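Local atomic coordinates of Ika8 (Synthetic construct, PDB entry 6G6O), a protein that has no known natural function but was designed computationally as a symmetrical eight-bladed beta-propeller of the WD40 type. Residues 117-122 against 160-165; 158-161 against 166-169; 228-233 against 238-243; 276-281 against 285-290. All blocks are in the same frame, centred on the assembly; numbering follows the deposited sequence.

Contact 1 of 4, residues 117-122 against 160-165; sequences IKVWDI and WYIGTG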
# COMPACT_ATOMS: atom_id res chain seq x y z
N ILE A 117 6.73 -14.31 -7.32
CA ILE A 117 7.41 -13.06 -7.02
C ILE A 117 8.57 -12.91 -7.98
O ILE A 117 9.41 -13.81 -8.08
CB ILE A 117 7.90 -13.01 -5.56
CG1 ILE A 117 6.76 -13.31 -4.59
CG2 ILE A 117 8.52 -11.66 -5.25
CD1 ILE A 117 7.23 -13.55 -3.17
N LYS A 118 8.62 -11.79 -8.69
CA LYS A 118 9.68 -11.53 -9.65
C LYS A 118 10.41 -10.26 -9.28
O LYS A 118 9.84 -9.33 -8.70
CB LYS A 118 9.12 -11.43 -11.08
CG LYS A 118 8.61 -12.75 -11.64
CD LYS A 118 8.33 -12.64 -13.13
CE LYS A 118 7.72 -13.91 -13.68
NZ LYS A 118 7.51 -13.82 -15.15
N VAL A 119 11.70 -10.22 -9.63
CA VAL A 119 12.58 -9.10 -9.31
C VAL A 119 13.16 -8.59 -10.62
O VAL A 119 13.81 -9.34 -11.36
CB VAL A 119 13.70 -9.52 -8.34
CG1 VAL A 119 14.76 -8.44 -8.26
CG2 VAL A 119 13.12 -9.81 -6.96
N TRP A 120 12.93 -7.31 -10.90
CA TRP A 120 13.34 -6.70 -12.16
C TRP A 120 14.41 -5.64 -11.92
O TRP A 120 14.51 -5.06 -10.83
CB TRP A 120 12.15 -6.08 -12.89
CG TRP A 120 10.93 -6.94 -12.94
CD1 TRP A 120 9.93 -6.99 -12.01
CD2 TRP A 120 10.57 -7.87 -13.96
NE1 TRP A 120 8.97 -7.89 -12.40
CE2 TRP A 120 9.34 -8.45 -13.59
CE3 TRP A 120 11.17 -8.28 -15.16
CZ2 TRP A 120 8.70 -9.41 -14.37
CZ3 TRP A 120 10.53 -9.23 -15.93
CH2 TRP A 120 9.31 -9.79 -15.54
N ASP A 121 15.20 -5.40 -12.96
CA ASP A 121 16.17 -4.31 -12.99
C ASP A 121 15.62 -3.25 -13.94
O ASP A 121 15.55 -3.48 -15.15
CB ASP A 121 17.54 -4.81 -13.45
CG ASP A 121 18.61 -3.72 -13.44
OD1 ASP A 121 18.31 -2.59 -13.01
OD2 ASP A 121 19.74 -4.00 -13.88
N ILE A 122 15.22 -2.10 -13.40
CA ILE A 122 14.61 -1.06 -14.22
C ILE A 122 15.60 -0.43 -15.18
O ILE A 122 15.19 0.37 -16.03
CB ILE A 122 13.97 0.04 -13.34
CG1 ILE A 122 15.04 0.97 -12.77
CG2 ILE A 122 13.15 -0.58 -12.23
CD1 ILE A 122 14.48 2.21 -12.12
N TRP A 160 13.42 -13.08 1.46
CA TRP A 160 14.40 -13.42 0.43
C TRP A 160 15.47 -12.35 0.36
O TRP A 160 15.21 -11.17 0.62
CB TRP A 160 13.75 -13.57 -0.95
CG TRP A 160 12.43 -14.27 -0.97
CD1 TRP A 160 11.22 -13.75 -0.61
CD2 TRP A 160 12.18 -15.62 -1.39
NE1 TRP A 160 10.23 -14.70 -0.77
CE2 TRP A 160 10.80 -15.85 -1.25
CE3 TRP A 160 12.99 -16.65 -1.87
CZ2 TRP A 160 10.21 -17.07 -1.57
CZ3 TRP A 160 12.40 -17.87 -2.19
CH2 TRP A 160 11.02 -18.06 -2.03
N TYR A 161 16.68 -12.76 -0.01
CA TYR A 161 17.77 -11.83 -0.31
C TYR A 161 17.97 -11.81 -1.81
O TYR A 161 18.23 -12.85 -2.42
CB TYR A 161 19.06 -12.22 0.41
CG TYR A 161 20.06 -11.09 0.45
CD1 TYR A 161 19.97 -10.08 1.40
CD2 TYR A 161 21.09 -11.02 -0.48
CE1 TYR A 161 20.88 -9.04 1.43
CE2 TYR A 161 22.01 -9.98 -0.45
CZ TYR A 161 21.89 -9.00 0.50
OH TYR A 161 22.80 -7.96 0.53
N ILE A 162 17.86 -10.62 -2.41
CA ILE A 162 17.97 -10.49 -3.85
C ILE A 162 19.37 -10.87 -4.31
O ILE A 162 20.37 -10.52 -3.67
CB ILE A 162 17.60 -9.06 -4.28
CG1 ILE A 162 16.14 -8.77 -3.94
CG2 ILE A 162 17.86 -8.85 -5.77
CD1 ILE A 162 15.52 -7.67 -4.77
N GLY A 163 19.44 -11.60 -5.42
CA GLY A 163 20.71 -12.08 -5.93
C GLY A 163 20.97 -13.51 -5.53
O GLY A 163 21.20 -14.38 -6.38
N THR A 164 20.93 -13.77 -4.22
CA THR A 164 21.07 -15.14 -3.73
C THR A 164 19.87 -15.99 -4.11
O THR A 164 20.00 -17.20 -4.32
CB THR A 164 21.27 -15.14 -2.22
OG1 THR A 164 22.23 -14.14 -1.86
CG2 THR A 164 21.75 -16.50 -1.74
N GLY A 165 18.68 -15.39 -4.20
CA GLY A 165 17.48 -16.09 -4.59
C GLY A 165 16.87 -16.96 -3.51
O GLY A 165 15.68 -17.27 -3.60
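Ile117 meets the indole of Trp160 with its CD1 methyl. The closest approach is 4.0 Å, from Ile117 CD1 to Trp160 NE1. The methyl meets the ring at a slant. It gets there because CG1 sits beside the backbone N, anti to the carbonyl carbon (chi1 -53°), and the chain then runs on extended to CD1. The contact buries Trp160 NE1, and the model holds no hydrogen-bond partner for it. The same indole also meets the ring of His131, with the two planes about 35° apart.

The pairing joins two neighbouring blades of the propeller. Strand 117-121 is the third strand of one four-stranded sheet, and strand 157-161 is the third strand of the next. No hydrogen bond links the two segments, and their backbones stay well apart, with Val119 CA 7.8 Å from Ile162 CA. Side chains alone span the gap, as expected where one blade packs face to face on another.

Val119 makes the second touch. Its CG1 lies anti to the backbone N (chi1 168°) and its CG2 beside that N, and in this setting both branches reach Ile162. Val119 CG1 lies 3.7 Å from Ile162 CD1 and 4.0 Å from Ile162 CG2. Val119 CG2 is 3.9 Å from the same CD1, so this one methyl of Ile162 rests against both branches of the valine. Ile162 follows the end of strand 157-161, and its side chain also touches Ile107 and Val148, one from each blade.

Contact 2 of 4, residues 158-161 against 166-169; sequences KVWY and QELV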
# COMPACT_ATOMS: atom_id res chain seq x y z
N LYS A 158 7.59 -14.71 4.06
CA LYS A 158 8.91 -15.17 3.67
C LYS A 158 9.86 -13.99 3.53
O LYS A 158 9.45 -12.85 3.31
CB LYS A 158 8.86 -15.97 2.35
CG LYS A 158 7.88 -17.13 2.37
CD LYS A 158 8.12 -18.08 1.20
CE LYS A 158 6.98 -19.07 1.05
NZ LYS A 158 6.67 -19.79 2.31
N VAL A 159 11.15 -14.28 3.67
CA VAL A 159 12.21 -13.29 3.55
C VAL A 159 13.24 -13.80 2.56
O VAL A 159 13.87 -14.85 2.79
CB VAL A 159 12.88 -12.99 4.91
CG1 VAL A 159 13.98 -11.96 4.74
CG2 VAL A 159 11.84 -12.52 5.92
N TRP A 160 13.42 -13.08 1.46
CA TRP A 160 14.40 -13.42 0.43
C TRP A 160 15.47 -12.35 0.36
O TRP A 160 15.21 -11.17 0.62
CB TRP A 160 13.75 -13.57 -0.95
CG TRP A 160 12.43 -14.27 -0.97
CD1 TRP A 160 11.22 -13.75 -0.61
CD2 TRP A 160 12.18 -15.62 -1.39
NE1 TRP A 160 10.23 -14.70 -0.77
CE2 TRP A 160 10.80 -15.85 -1.25
CE3 TRP A 160 12.99 -16.65 -1.87
CZ2 TRP A 160 10.21 -17.07 -1.57
CZ3 TRP A 160 12.40 -17.87 -2.19
CH2 TRP A 160 11.02 -18.06 -2.03
N TYR A 161 16.68 -12.76 -0.01
CA TYR A 161 17.77 -11.83 -0.31
C TYR A 161 17.97 -11.81 -1.81
O TYR A 161 18.23 -12.85 -2.42
CB TYR A 161 19.06 -12.22 0.41
CG TYR A 161 20.06 -11.09 0.45
CD1 TYR A 161 19.97 -10.08 1.40
CD2 TYR A 161 21.09 -11.02 -0.48
CE1 TYR A 161 20.88 -9.04 1.43
CE2 TYR A 161 22.01 -9.98 -0.45
CZ TYR A 161 21.89 -9.00 0.50
OH TYR A 161 22.80 -7.96 0.53
N GLN A 166 17.64 -17.37 -2.51
CA GLN A 166 17.14 -18.22 -1.44
C GLN A 166 16.68 -17.38 -0.26
O GLN A 166 16.86 -16.16 -0.21
CB GLN A 166 18.22 -19.22 -1.01
CG GLN A 166 18.07 -20.60 -1.63
CD GLN A 166 18.78 -20.71 -2.97
OE1 GLN A 166 19.77 -20.03 -3.22
NE2 GLN A 166 18.27 -21.58 -3.84
N GLU A 167 16.07 -18.05 0.71
CA GLU A 167 15.49 -17.39 1.87
C GLU A 167 16.52 -17.22 2.97
O GLU A 167 17.36 -18.10 3.19
CB GLU A 167 14.28 -18.17 2.39
CG GLU A 167 13.21 -18.43 1.33
CD GLU A 167 12.07 -19.28 1.85
OE1 GLU A 167 11.95 -19.43 3.08
OE2 GLU A 167 11.30 -19.80 1.02
N LEU A 168 16.46 -16.09 3.66
CA LEU A 168 17.36 -15.83 4.78
C LEU A 168 16.92 -16.59 6.03
O LEU A 168 17.72 -17.28 6.66
CB LEU A 168 17.44 -14.33 5.07
CG LEU A 168 18.32 -13.49 4.15
CD1 LEU A 168 17.98 -12.01 4.29
CD2 LEU A 168 19.80 -13.73 4.44
N VAL A 169 15.64 -16.46 6.39
CA VAL A 169 15.06 -17.15 7.54
C VAL A 169 13.67 -17.64 7.15
O VAL A 169 13.10 -17.23 6.13
CB VAL A 169 14.99 -16.26 8.79
CG1 VAL A 169 16.37 -16.06 9.39
CG2 VAL A 169 14.35 -14.92 8.45
O HOH W 1 11.21 -17.37 4.54
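Glu167 lies alongside Trp160, the two side chains pointing the same way. They belong to a beta hairpin that joins strand 157-161 to the outermost strand of the same propeller blade. Trp160 and Glu167 form an antiparallel non-hydrogen-bonded pair. Glu167 CG sits over one face of the indole, 3.8 Å from the centroid of the six-membered ring, in a CH-pi contact. Glu167 CG lies beside the backbone N, anti to the carbonyl carbon (chi1 -55°), and the chain runs on extended, which carries the carboxylate along the ring. The carboxylate plane is turned 72° from that of the indole. Its OE2 comes to 3.5 Å from Trp160 CH2 and also meets the CD methylene of Lys158. Lys158 NZ is 4.8 Å from Glu167 OE2, too far for a salt bridge, though an electrostatic attraction is possible.

Leu168 crosses Val159 and Tyr161 at a slant. Its CD1 touches Val159 CG1 and Tyr161 CD1, both at 4.0 Å. The chain turns a corner at Leu168.

Two backbone bonds hold the hairpin. Leu168 N donates to Val159 O at 3.0 Å. The bond from Tyr161 N to Gln166 O is weak.

A water bridges the two segments. It accepts from Val159 N and donates to Val169 O and to Glu167 OE1, the latter 2.6 Å from the water oxygen.

Contact 3 of 4, residues 228-233 against 238-243; sequences VVSGAK and KVWYIG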
# COMPACT_ATOMS: atom_id res chain seq x y z
N VAL A 228 1.25 0.66 15.42
CA VAL A 228 0.36 0.08 14.41
C VAL A 228 -0.96 0.84 14.44
O VAL A 228 -1.52 1.10 15.51
CB VAL A 228 0.12 -1.42 14.66
CG1 VAL A 228 -0.67 -2.02 13.50
CG2 VAL A 228 1.43 -2.14 14.84
N VAL A 229 -1.46 1.19 13.26
CA VAL A 229 -2.79 1.76 13.09
C VAL A 229 -3.63 0.71 12.37
O VAL A 229 -3.33 0.33 11.23
CB VAL A 229 -2.76 3.08 12.31
CG1 VAL A 229 -4.14 3.70 12.26
CG2 VAL A 229 -1.76 4.04 12.94
N SER A 230 -4.69 0.24 13.03
CA SER A 230 -5.53 -0.82 12.51
C SER A 230 -6.95 -0.32 12.33
O SER A 230 -7.53 0.27 13.25
CB SER A 230 -5.52 -2.04 13.45
OG SER A 230 -5.77 -1.66 14.79
N GLY A 231 -7.51 -0.54 11.15
CA GLY A 231 -8.91 -0.26 10.86
C GLY A 231 -9.64 -1.57 10.63
O GLY A 231 -9.09 -2.50 10.04
N ALA A 232 -10.88 -1.64 11.10
CA ALA A 232 -11.66 -2.87 11.05
C ALA A 232 -13.00 -2.61 10.37
O ALA A 232 -13.36 -1.48 10.07
CB ALA A 232 -11.88 -3.45 12.45
N LYS A 233 -13.73 -3.71 10.14
CA LYS A 233 -15.03 -3.61 9.47
C LYS A 233 -16.06 -2.90 10.34
O LYS A 233 -16.97 -2.25 9.81
CB LYS A 233 -15.53 -5.00 9.09
CG LYS A 233 -14.52 -5.84 8.31
CD LYS A 233 -15.21 -6.85 7.42
CE LYS A 233 -14.21 -7.58 6.54
NZ LYS A 233 -14.88 -8.42 5.51
N LYS A 238 -7.75 2.00 15.55
CA LYS A 238 -7.02 1.88 16.80
C LYS A 238 -5.53 2.10 16.58
O LYS A 238 -4.99 1.84 15.50
CB LYS A 238 -7.27 0.50 17.44
CG LYS A 238 -8.65 0.38 18.05
CD LYS A 238 -9.01 -1.04 18.40
CE LYS A 238 -10.40 -1.10 19.03
NZ LYS A 238 -10.87 -2.49 19.26
N VAL A 239 -4.88 2.61 17.62
CA VAL A 239 -3.45 2.90 17.62
C VAL A 239 -2.84 2.23 18.84
O VAL A 239 -3.24 2.53 19.98
CB VAL A 239 -3.17 4.41 17.63
CG1 VAL A 239 -1.74 4.67 18.08
CG2 VAL A 239 -3.42 5.00 16.25
N TRP A 240 -1.89 1.33 18.62
CA TRP A 240 -1.31 0.58 19.73
C TRP A 240 0.15 0.28 19.44
O TRP A 240 0.62 0.39 18.30
CB TRP A 240 -2.10 -0.72 20.00
CG TRP A 240 -2.38 -1.57 18.80
CD1 TRP A 240 -3.02 -1.20 17.65
CD2 TRP A 240 -2.07 -2.96 18.66
NE1 TRP A 240 -3.11 -2.27 16.80
CE2 TRP A 240 -2.54 -3.36 17.39
CE3 TRP A 240 -1.44 -3.90 19.47
CZ2 TRP A 240 -2.39 -4.66 16.92
CZ3 TRP A 240 -1.29 -5.20 19.00
CH2 TRP A 240 -1.77 -5.56 17.74
N TYR A 241 0.87 -0.09 20.50
CA TYR A 241 2.31 -0.23 20.45
C TYR A 241 2.71 -1.65 20.07
O TYR A 241 2.10 -2.62 20.53
CB TYR A 241 2.92 0.13 21.81
CG TYR A 241 4.40 0.41 21.78
CD1 TYR A 241 4.93 1.41 20.97
CD2 TYR A 241 5.28 -0.33 22.56
CE1 TYR A 241 6.29 1.66 20.94
CE2 TYR A 241 6.64 -0.08 22.54
CZ TYR A 241 7.14 0.91 21.73
OH TYR A 241 8.49 1.17 21.70
N ILE A 242 3.74 -1.76 19.23
CA ILE A 242 4.21 -3.07 18.78
C ILE A 242 4.83 -3.85 19.93
O ILE A 242 4.67 -5.08 20.02
CB ILE A 242 5.20 -2.89 17.61
CG1 ILE A 242 4.45 -2.88 16.27
CG2 ILE A 242 6.27 -3.96 17.62
CD1 ILE A 242 5.31 -2.48 15.10
N GLY A 243 5.51 -3.16 20.84
CA GLY A 243 6.25 -3.85 21.88
C GLY A 243 5.36 -4.56 22.88
O GLY A 243 5.63 -5.70 23.27
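Val228 and Trp240 form an antiparallel hydrogen-bonded pair, as do Ser230 and Lys238. Each pair has two backbone bonds. Val228 N donates to Trp240 O at 3.0 Å. Val229 and Val239 form the non-hydrogen-bonded pair between them.

One side-chain bond is added. Ser230 OG lies at the edge of the Trp240 indole, near its plane, and takes a weak, bent bond from Trp240 NE1 (3.4 Å, 139°). The stronger partner of Ser230 OG is Gln215 OE1.

Apolar contacts lie on both faces of the sheet. Val228 CB sits over one face of the Trp240 indole. The ring is brought there by chi1 of 49°, with CG between the backbone N and the carbonyl carbon. Val228 CG2 presses tightly on Ile242 CG1, 3.4 Å away. On the sheet face of Val229 and Val239, their CG2 atoms meet at 3.8 Å. A leucine in place of Trp240 would probably take away part of the cover over Val228 CB and leave Ser230 OG without its weak indole donor.

The hairpin supplies the two middle strands of a propeller blade. Strand 218-224 flanks it on one edge and strand 247-249 on the other. Val228 and Trp240 also touch Ile197 of strand 197-201, in the neighbouring blade.

Contact 4 of 4, residues 276-281 against 285-290; sequences TIKVWD and GQLLRD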
# COMPACT_ATOMS: atom_id res chain seq x y z
N THR A 276 -16.60 8.70 4.06
CA THR A 276 -16.14 9.63 5.08
C THR A 276 -14.63 9.52 5.27
O THR A 276 -14.04 8.44 5.17
CB THR A 276 -16.85 9.36 6.41
OG1 THR A 276 -16.56 8.03 6.85
CG2 THR A 276 -18.36 9.52 6.25
N ILE A 277 -14.01 10.66 5.54
CA ILE A 277 -12.57 10.74 5.76
C ILE A 277 -12.33 11.56 7.03
O ILE A 277 -12.68 12.74 7.08
CB ILE A 277 -11.83 11.37 4.57
CG1 ILE A 277 -11.83 10.40 3.39
CG2 ILE A 277 -10.41 11.74 4.96
CD1 ILE A 277 -11.03 10.89 2.21
N LYS A 278 -11.75 10.92 8.04
CA LYS A 278 -11.44 11.57 9.30
C LYS A 278 -9.94 11.69 9.47
O LYS A 278 -9.16 10.89 8.94
CB LYS A 278 -12.04 10.79 10.48
CG LYS A 278 -13.55 10.63 10.41
CD LYS A 278 -14.09 9.98 11.67
CE LYS A 278 -15.60 9.79 11.58
NZ LYS A 278 -16.17 9.24 12.84
N VAL A 279 -9.52 12.72 10.21
CA VAL A 279 -8.11 13.03 10.41
C VAL A 279 -7.90 13.32 11.89
O VAL A 279 -8.53 14.23 12.44
CB VAL A 279 -7.66 14.24 9.57
CG1 VAL A 279 -6.24 14.63 9.93
CG2 VAL A 279 -7.77 13.92 8.08
N TRP A 280 -7.03 12.56 12.54
CA TRP A 280 -6.70 12.76 13.94
C TRP A 280 -5.23 13.15 14.08
O TRP A 280 -4.42 12.96 13.17
CB TRP A 280 -6.95 11.51 14.78
CG TRP A 280 -8.34 10.99 14.77
CD1 TRP A 280 -9.33 11.27 15.67
CD2 TRP A 280 -8.90 10.06 13.84
NE1 TRP A 280 -10.47 10.59 15.34
CE2 TRP A 280 -10.23 9.83 14.22
CE3 TRP A 280 -8.40 9.40 12.72
CZ2 TRP A 280 -11.08 8.98 13.52
CZ3 TRP A 280 -9.23 8.55 12.02
CH2 TRP A 280 -10.56 8.35 12.43
N ASP A 281 -4.90 13.69 15.24
CA ASP A 281 -3.52 13.81 15.69
C ASP A 281 -3.28 12.69 16.70
O ASP A 281 -3.98 12.61 17.72
CB ASP A 281 -3.26 15.19 16.31
CG ASP A 281 -1.85 15.33 16.86
OD1 ASP A 281 -1.51 14.64 17.84
OD2 ASP A 281 -1.07 16.14 16.31
N GLY A 285 -5.07 12.81 20.28
CA GLY A 285 -6.29 12.09 19.97
C GLY A 285 -7.41 12.95 19.43
O GLY A 285 -8.52 12.44 19.23
N GLN A 286 -7.16 14.23 19.18
CA GLN A 286 -8.20 15.14 18.72
C GLN A 286 -8.45 14.95 17.23
O GLN A 286 -7.51 14.92 16.43
CB GLN A 286 -7.82 16.59 19.00
CG GLN A 286 -8.81 17.60 18.45
CD GLN A 286 -8.21 18.98 18.31
OE1 GLN A 286 -7.14 19.15 17.71
NE2 GLN A 286 -8.89 19.99 18.85
N LEU A 287 -9.73 14.81 16.87
CA LEU A 287 -10.12 14.79 15.47
C LEU A 287 -9.78 16.13 14.82
O LEU A 287 -10.47 17.13 15.05
CB LEU A 287 -11.62 14.50 15.35
CG LEU A 287 -12.21 14.28 13.96
CD1 LEU A 287 -11.74 12.96 13.38
CD2 LEU A 287 -13.73 14.31 14.06
N LEU A 288 -8.69 16.16 14.04
CA LEU A 288 -8.33 17.38 13.33
C LEU A 288 -9.44 17.79 12.37
O LEU A 288 -9.91 18.94 12.40
CB LEU A 288 -7.01 17.19 12.58
CG LEU A 288 -5.74 16.95 13.39
CD1 LEU A 288 -4.52 17.30 12.56
CD2 LEU A 288 -5.76 17.74 14.69
N ARG A 289 -9.87 16.87 11.52
CA ARG A 289 -10.92 17.13 10.56
C ARG A 289 -11.70 15.86 10.30
O ARG A 289 -11.15 14.76 10.32
CB ARG A 289 -10.36 17.67 9.24
CG ARG A 289 -9.98 19.14 9.26
CD ARG A 289 -11.19 20.02 9.52
NE ARG A 289 -12.36 19.58 8.76
CZ ARG A 289 -13.50 19.16 9.32
NH1 ARG A 289 -13.62 19.12 10.64
NH2 ARG A 289 -14.51 18.78 8.55
N ASP A 290 -13.01 16.01 10.08
CA ASP A 290 -13.85 14.94 9.58
C ASP A 290 -14.65 15.49 8.41
O ASP A 290 -15.19 16.60 8.49
CB ASP A 290 -14.78 14.38 10.67
CG ASP A 290 -16.02 15.23 10.89
OD1 ASP A 290 -17.02 15.04 10.16
OD2 ASP A 290 -16.00 16.09 11.79
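Leu287 lays its CD1 methyl over one face of the Trp280 indole. This CH-pi contact measures 3.6 Å from Leu287 CD1 to the centroid of the five-membered ring, 23° off the normal. Leu287 CG lies opposite the backbone N (chi1 -173°), which carries CD1 over the ring. Lys278 CB sits over the same face and touches Leu287 CD1 at 3.6 Å. The Lys278 chain then runs on extended, past Asp290 CB, to a bond between NZ and Gly253 O.

On the other side of the sheet, Leu288 CB packs on Val279 CG1 at 3.8 Å. Leu288 CD2 reaches Asp281 CB, 3.9 Å away.

Strands 276-281 and 287-292 form an antiparallel hairpin with a classic beta bulge, at the outer edge of a propeller blade. Leu288 and Arg289 both face Val279. Val279 O takes a bond of 3.1 Å from Arg289 N and a weak one from Leu288 N. Val279 N in turn donates to Arg289 O. The extra residue shifts the register by one, so Trp280 pairs with Leu287.

Beyond the bulge, Asp281 N bonds to Gln286 O at 3.1 Å, and Gly285 N makes a weak bond back to Asp281 O. Gly285 sits at phi 65°, a conformation that glycine adopts more easily than other residues. Asp281 OD1 accepts from Leu283 N and Thr284 N in the turn.

Replacing Trp280 with an alanine is likely to leave Leu287 CD1 and Lys278 CB without the surface they rest on. Leu251 and His254 also touch this indole, and NE1 bonds weakly to Glu252 OE1.

Contacts 1 and 2 share Trp160 and Tyr161 on strand 157-161, and their centres lie 11 Å apart. Contact 1 joins that strand's blade to the preceding one, while contact 2 adds the outermost strand to the same blade. Contacts 3 and 4 are hairpins of two successive blades further along the chain. Their centres are 16 Å apart and their nearest atoms about 7 Å, without touching. Contact 3 joins the second and third strands of its blade; contact 4 joins the third and fourth of the next. Contact 4 lies across the ring from contacts 1 and 2, with centres 40 and 39 Å away.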